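Local coordinates for molybdopterin-guanine dinucleotide biosynthesis protein A (MobA) (Archaeoglobus fulgidus, PDB 3NGW) that probably transfers the GMP moiety of GTP onto the molybdenum cofactor to make its guanine dinucleotide form, at residues A[1-13]-A[36-50]. Sequence-based numbering, arbitrary orientation.
Sequences MKVAVLVGGVGRR and YSPFQTVFVCRDEKQ
Val-44 O is held by two donors at the end of the paired strands: Val-7 N, 3.1 Å away, and a water that in turn accepts from Gly-8 N. Before it, parallel strands 2-6 and 40-44 are joined by regular backbone bonds, among them Val-44 N to Val-5 O at 2.8 Å. With CG1 of Val-5 anti to the backbone N (chi1 -173°), its other branch, CG2, meets Tyr-36 CD2 at 3.4 Å, while CB lies beside Phe-43 CD1. Thr-41 CG2 rests over one face of that phenylalanine ring, toward the rim. Beyond the strands, Arg-46 NH1 donates to Gly-8 O (3.2 Å) in the guanidinium plane but from well above the carbonyl plane. Arg-46 N donates to Gln-50 OE1 at 2.8 Å, and the amide carbon CD of Gln-50 sits over one guanidinium face, toward the rim. A leucine in place of Arg-46 would probably deprive Gly-8 O of this donor and take away the salt bridge to Glu-17, leaving the glycine-rich loop, which in this family typically binds nucleotide, less firmly tied at Gly-8. Strand 86-90 pairs with the other edge of strand 2-6 in the Rossmann-like sheet; helix 72-83 packs against Ala-4 and Val-42, and helix 98-111 against Met-1 and Tyr-36.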
loop_
_atom_site.group_PDB
_atom_site.type_symbol
_atom_site.label_atom_id
_atom_site.label_comp_id
_atom_site.label_asym_id
_atom_site.label_seq_id
_atom_site.Cartn_x
_atom_site.Cartn_y
_atom_site.Cartn_z
HETATM N N MSE A 1 -7.381 -13.631 -2.834
HETATM C CA MSE A 1 -6.472 -12.474 -3.057
HETATM C C MSE A 1 -5.759 -12.018 -1.794
HETATM O O MSE A 1 -6.392 -11.786 -0.761
HETATM C CB MSE A 1 -7.260 -11.302 -3.619
HETATM C CG MSE A 1 -6.475 -10.013 -3.597
HETATM SE SE MSE A 1 -7.564 -8.479 -3.974
HETATM C CE MSE A 1 -6.371 -7.638 -5.196
ATOM N N LYS A 2 -4.441 -11.870 -1.892
ATOM C CA LYS A 2 -3.625 -11.409 -0.770
ATOM C C LYS A 2 -3.384 -9.891 -0.869
ATOM O O LYS A 2 -3.027 -9.373 -1.930
ATOM C CB LYS A 2 -2.279 -12.143 -0.758
ATOM C CG LYS A 2 -2.297 -13.467 -0.010
ATOM C CD LYS A 2 -1.043 -14.285 -0.286
ATOM C CE LYS A 2 -1.050 -14.824 -1.713
ATOM N NZ LYS A 2 0.270 -15.392 -2.085
ATOM N N VAL A 3 -3.577 -9.196 0.250
ATOM C CA VAL A 3 -3.411 -7.752 0.332
ATOM C C VAL A 3 -2.460 -7.351 1.457
ATOM O O VAL A 3 -2.611 -7.794 2.600
ATOM C CB VAL A 3 -4.776 -7.061 0.583
ATOM C CG1 VAL A 3 -4.608 -5.554 0.623
ATOM C CG2 VAL A 3 -5.773 -7.455 -0.504
ATOM N N ALA A 4 -1.473 -6.520 1.129
ATOM C CA ALA A 4 -0.510 -6.035 2.119
ATOM C C ALA A 4 -0.719 -4.531 2.263
ATOM O O ALA A 4 -0.422 -3.775 1.347
ATOM C CB ALA A 4 0.922 -6.324 1.653
ATOM N N VAL A 5 -1.229 -4.096 3.410
ATOM C CA VAL A 5 -1.475 -2.676 3.641
ATOM C C VAL A 5 -0.294 -2.048 4.383
ATOM O O VAL A 5 0.056 -2.473 5.484
ATOM C CB VAL A 5 -2.777 -2.474 4.452
ATOM C CG1 VAL A 5 -3.118 -0.983 4.553
ATOM C CG2 VAL A 5 -3.929 -3.231 3.774
ATOM N N LEU A 6 0.333 -1.055 3.759
ATOM C CA LEU A 6 1.482 -0.378 4.353
ATOM C C LEU A 6 0.985 0.720 5.297
ATOM O O LEU A 6 0.469 1.741 4.841
ATOM C CB LEU A 6 2.363 0.223 3.249
ATOM C CG LEU A 6 2.860 -0.716 2.146
ATOM C CD1 LEU A 6 3.655 0.076 1.124
ATOM C CD2 LEU A 6 3.719 -1.821 2.732
ATOM N N VAL A 7 1.145 0.512 6.605
ATOM C CA VAL A 7 0.678 1.478 7.602
ATOM C C VAL A 7 1.780 2.050 8.490
ATOM O O VAL A 7 1.498 2.657 9.524
ATOM C CB VAL A 7 -0.400 0.848 8.533
ATOM C CG1 VAL A 7 -1.463 0.143 7.702
ATOM C CG2 VAL A 7 0.244 -0.118 9.520
ATOM N N GLY A 8 3.031 1.866 8.086
ATOM C CA GLY A 8 4.135 2.372 8.882
ATOM C C GLY A 8 4.478 3.821 8.606
ATOM O O GLY A 8 5.393 4.390 9.211
ATOM N N GLY A 9 3.741 4.419 7.680
ATOM C CA GLY A 9 3.984 5.802 7.335
ATOM C C GLY A 9 3.853 6.730 8.527
ATOM O O GLY A 9 2.865 6.691 9.261
ATOM N N VAL A 10 4.865 7.562 8.730
ATOM C CA VAL A 10 4.840 8.522 9.821
ATOM C C VAL A 10 4.419 9.868 9.228
ATOM O O VAL A 10 5.134 10.451 8.413
ATOM C CB VAL A 10 6.229 8.640 10.500
ATOM C CG1 VAL A 10 7.311 8.886 9.455
ATOM C CG2 VAL A 10 6.207 9.763 11.522
ATOM N N GLY A 11 3.243 10.344 9.625
ATOM C CA GLY A 11 2.743 11.605 9.108
ATOM C C GLY A 11 3.602 12.794 9.485
ATOM O O GLY A 11 3.404 13.407 10.534
ATOM N N ARG A 12 4.557 13.132 8.627
ATOM C CA ARG A 12 5.444 14.250 8.902
ATOM C C ARG A 12 4.767 15.577 8.616
ATOM O O ARG A 12 4.697 16.446 9.488
ATOM C CB ARG A 12 6.711 14.141 8.065
ATOM C CG ARG A 12 7.927 14.685 8.768
ATOM C CD ARG A 12 8.943 13.586 8.937
ATOM N NE ARG A 12 9.481 13.556 10.289
ATOM C CZ ARG A 12 10.251 12.580 10.757
ATOM N NH1 ARG A 12 10.574 11.556 9.975
ATOM N NH2 ARG A 12 10.693 12.621 12.007
ATOM N N ARG A 13 4.269 15.738 7.395
ATOM C CA ARG A 13 3.603 16.978 7.024
ATOM C C ARG A 13 2.256 17.166 7.742
ATOM O O ARG A 13 1.697 18.258 7.710
ATOM C CB ARG A 13 3.395 17.053 5.502
ATOM C CG ARG A 13 4.660 17.249 4.643
ATOM C CD ARG A 13 5.441 18.517 5.009
ATOM N NE ARG A 13 4.553 19.585 5.455
ATOM C CZ ARG A 13 3.774 20.313 4.658
ATOM N NH1 ARG A 13 2.993 21.253 5.171
ATOM N NH2 ARG A 13 3.785 20.123 3.351
ATOM N N TYR A 36 -10.239 -3.851 4.132
ATOM C CA TYR A 36 -9.479 -5.024 3.730
ATOM C C TYR A 36 -9.687 -6.271 4.572
ATOM O O TYR A 36 -9.065 -7.306 4.307
ATOM C CB TYR A 36 -7.983 -4.675 3.718
ATOM C CG TYR A 36 -7.629 -3.511 2.813
ATOM C CD1 TYR A 36 -7.762 -3.612 1.423
ATOM C CD2 TYR A 36 -7.207 -2.298 3.348
ATOM C CE1 TYR A 36 -7.484 -2.524 0.588
ATOM C CE2 TYR A 36 -6.930 -1.206 2.530
ATOM C CZ TYR A 36 -7.073 -1.324 1.153
ATOM O OH TYR A 36 -6.824 -0.235 0.351
ATOM N N SER A 37 -10.538 -6.196 5.590
ATOM C CA SER A 37 -10.761 -7.376 6.429
ATOM C C SER A 37 -11.301 -8.593 5.659
ATOM O O SER A 37 -10.980 -9.731 5.998
ATOM C CB SER A 37 -11.690 -7.047 7.621
ATOM O OG SER A 37 -12.947 -6.554 7.205
ATOM N N PRO A 38 -12.113 -8.371 4.608
ATOM C CA PRO A 38 -12.661 -9.489 3.832
ATOM C C PRO A 38 -11.634 -10.340 3.073
ATOM O O PRO A 38 -11.939 -11.463 2.676
ATOM C CB PRO A 38 -13.624 -8.800 2.865
ATOM C CG PRO A 38 -14.044 -7.588 3.606
ATOM C CD PRO A 38 -12.746 -7.105 4.196
ATOM N N PHE A 39 -10.427 -9.819 2.874
ATOM C CA PHE A 39 -9.408 -10.546 2.116
ATOM C C PHE A 39 -8.340 -11.200 2.987
ATOM O O PHE A 39 -8.448 -11.215 4.213
ATOM C CB PHE A 39 -8.752 -9.586 1.120
ATOM C CG PHE A 39 -9.726 -8.645 0.469
ATOM C CD1 PHE A 39 -10.637 -9.106 -0.481
ATOM C CD2 PHE A 39 -9.788 -7.314 0.862
ATOM C CE1 PHE A 39 -11.597 -8.256 -1.028
ATOM C CE2 PHE A 39 -10.741 -6.457 0.324
ATOM C CZ PHE A 39 -11.650 -6.930 -0.622
ATOM N N GLN A 40 -7.324 -11.771 2.343
ATOM C CA GLN A 40 -6.216 -12.412 3.055
ATOM C C GLN A 40 -5.196 -11.300 3.183
ATOM O O GLN A 40 -4.269 -11.176 2.381
ATOM C CB GLN A 40 -5.643 -13.555 2.238
ATOM C CG GLN A 40 -4.710 -14.423 3.047
ATOM C CD GLN A 40 -4.049 -15.478 2.200
ATOM O OE1 GLN A 40 -4.588 -15.872 1.164
ATOM N NE2 GLN A 40 -2.885 -15.959 2.638
ATOM N N THR A 41 -5.378 -10.512 4.231
ATOM C CA THR A 41 -4.593 -9.314 4.471
ATOM C C THR A 41 -3.636 -9.283 5.654
ATOM O O THR A 41 -3.895 -9.883 6.688
ATOM C CB THR A 41 -5.573 -8.139 4.643
ATOM O OG1 THR A 41 -6.499 -8.151 3.552
ATOM C CG2 THR A 41 -4.847 -6.818 4.694
ATOM N N VAL A 42 -2.519 -8.585 5.476
ATOM C CA VAL A 42 -1.565 -8.360 6.556
ATOM C C VAL A 42 -1.308 -6.867 6.524
ATOM O O VAL A 42 -1.343 -6.245 5.468
ATOM C CB VAL A 42 -0.208 -9.103 6.384
ATOM C CG1 VAL A 42 -0.420 -10.595 6.445
ATOM C CG2 VAL A 42 0.468 -8.688 5.085
ATOM N N PHE A 43 -1.086 -6.292 7.694
ATOM C CA PHE A 43 -0.809 -4.875 7.796
ATOM C C PHE A 43 0.662 -4.759 8.155
ATOM O O PHE A 43 1.093 -5.222 9.213
ATOM C CB PHE A 43 -1.703 -4.262 8.863
ATOM C CG PHE A 43 -3.159 -4.303 8.508
ATOM C CD1 PHE A 43 -3.751 -3.255 7.805
ATOM C CD2 PHE A 43 -3.925 -5.423 8.814
ATOM C CE1 PHE A 43 -5.099 -3.327 7.408
ATOM C CE2 PHE A 43 -5.263 -5.510 8.426
ATOM C CZ PHE A 43 -5.853 -4.461 7.720
ATOM N N VAL A 44 1.429 -4.160 7.248
ATOM C CA VAL A 44 2.865 -4.012 7.427
ATOM C C VAL A 44 3.259 -2.734 8.154
ATOM O O VAL A 44 3.126 -1.630 7.625
ATOM C CB VAL A 44 3.585 -4.052 6.070
ATOM C CG1 VAL A 44 5.099 -4.111 6.288
ATOM C CG2 VAL A 44 3.101 -5.253 5.272
ATOM N N CYS A 45 3.750 -2.907 9.375
ATOM C CA CYS A 45 4.169 -1.800 10.226
ATOM C C CYS A 45 5.627 -1.445 9.995
ATOM O O CYS A 45 6.385 -2.240 9.438
ATOM C CB CYS A 45 3.967 -2.177 11.693
ATOM S SG CYS A 45 2.301 -2.764 12.051
ATOM N N ARG A 46 6.026 -0.257 10.438
ATOM C CA ARG A 46 7.410 0.188 10.269
ATOM C C ARG A 46 8.387 -0.589 11.142
ATOM O O ARG A 46 9.565 -0.697 10.807
ATOM C CB ARG A 46 7.522 1.679 10.566
ATOM C CG ARG A 46 6.991 2.061 11.909
ATOM C CD ARG A 46 7.208 3.519 12.180
ATOM N NE ARG A 46 6.491 3.889 13.386
ATOM C CZ ARG A 46 5.251 4.367 13.406
ATOM N NH1 ARG A 46 4.583 4.554 12.273
ATOM N NH2 ARG A 46 4.670 4.623 14.571
ATOM N N ASP A 47 7.900 -1.123 12.257
ATOM C CA ASP A 47 8.730 -1.914 13.164
ATOM C C ASP A 47 7.837 -2.703 14.103
ATOM O O ASP A 47 6.638 -2.446 14.189
ATOM C CB ASP A 47 9.676 -1.016 13.966
ATOM C CG ASP A 47 8.945 0.034 14.767
ATOM O OD1 ASP A 47 9.593 1.004 15.201
ATOM O OD2 ASP A 47 7.727 -0.113 14.970
ATOM N N GLU A 48 8.425 -3.668 14.798
ATOM C CA GLU A 48 7.690 -4.528 15.718
ATOM C C GLU A 48 6.996 -3.733 16.817
ATOM O O GLU A 48 5.954 -4.136 17.332
ATOM C CB GLU A 48 8.650 -5.561 16.313
ATOM C CG GLU A 48 8.027 -6.508 17.318
ATOM C CD GLU A 48 8.926 -7.698 17.635
ATOM O OE1 GLU A 48 10.144 -7.503 17.836
ATOM O OE2 GLU A 48 8.411 -8.835 17.695
ATOM N N LYS A 49 7.578 -2.596 17.167
ATOM C CA LYS A 49 7.021 -1.730 18.193
ATOM C C LYS A 49 5.611 -1.288 17.777
ATOM O O LYS A 49 4.662 -1.385 18.553
ATOM C CB LYS A 49 7.945 -0.526 18.375
ATOM C CG LYS A 49 7.556 0.442 19.472
ATOM C CD LYS A 49 8.730 1.354 19.849
ATOM C CE LYS A 49 9.221 2.194 18.671
ATOM N NZ LYS A 49 10.276 3.154 19.099
ATOM N N GLN A 50 5.480 -0.814 16.542
ATOM C CA GLN A 50 4.190 -0.383 16.030
ATOM C C GLN A 50 3.229 -1.576 15.940
ATOM O O GLN A 50 2.051 -1.464 16.270
ATOM C CB GLN A 50 4.352 0.270 14.648
ATOM C CG GLN A 50 3.018 0.601 13.987
ATOM C CD GLN A 50 3.162 1.368 12.706
ATOM O OE1 GLN A 50 4.028 1.069 11.887
ATOM N NE2 GLN A 50 2.303 2.360 12.512
HETATM O O HOH W 1 4.655 0.695 5.855
#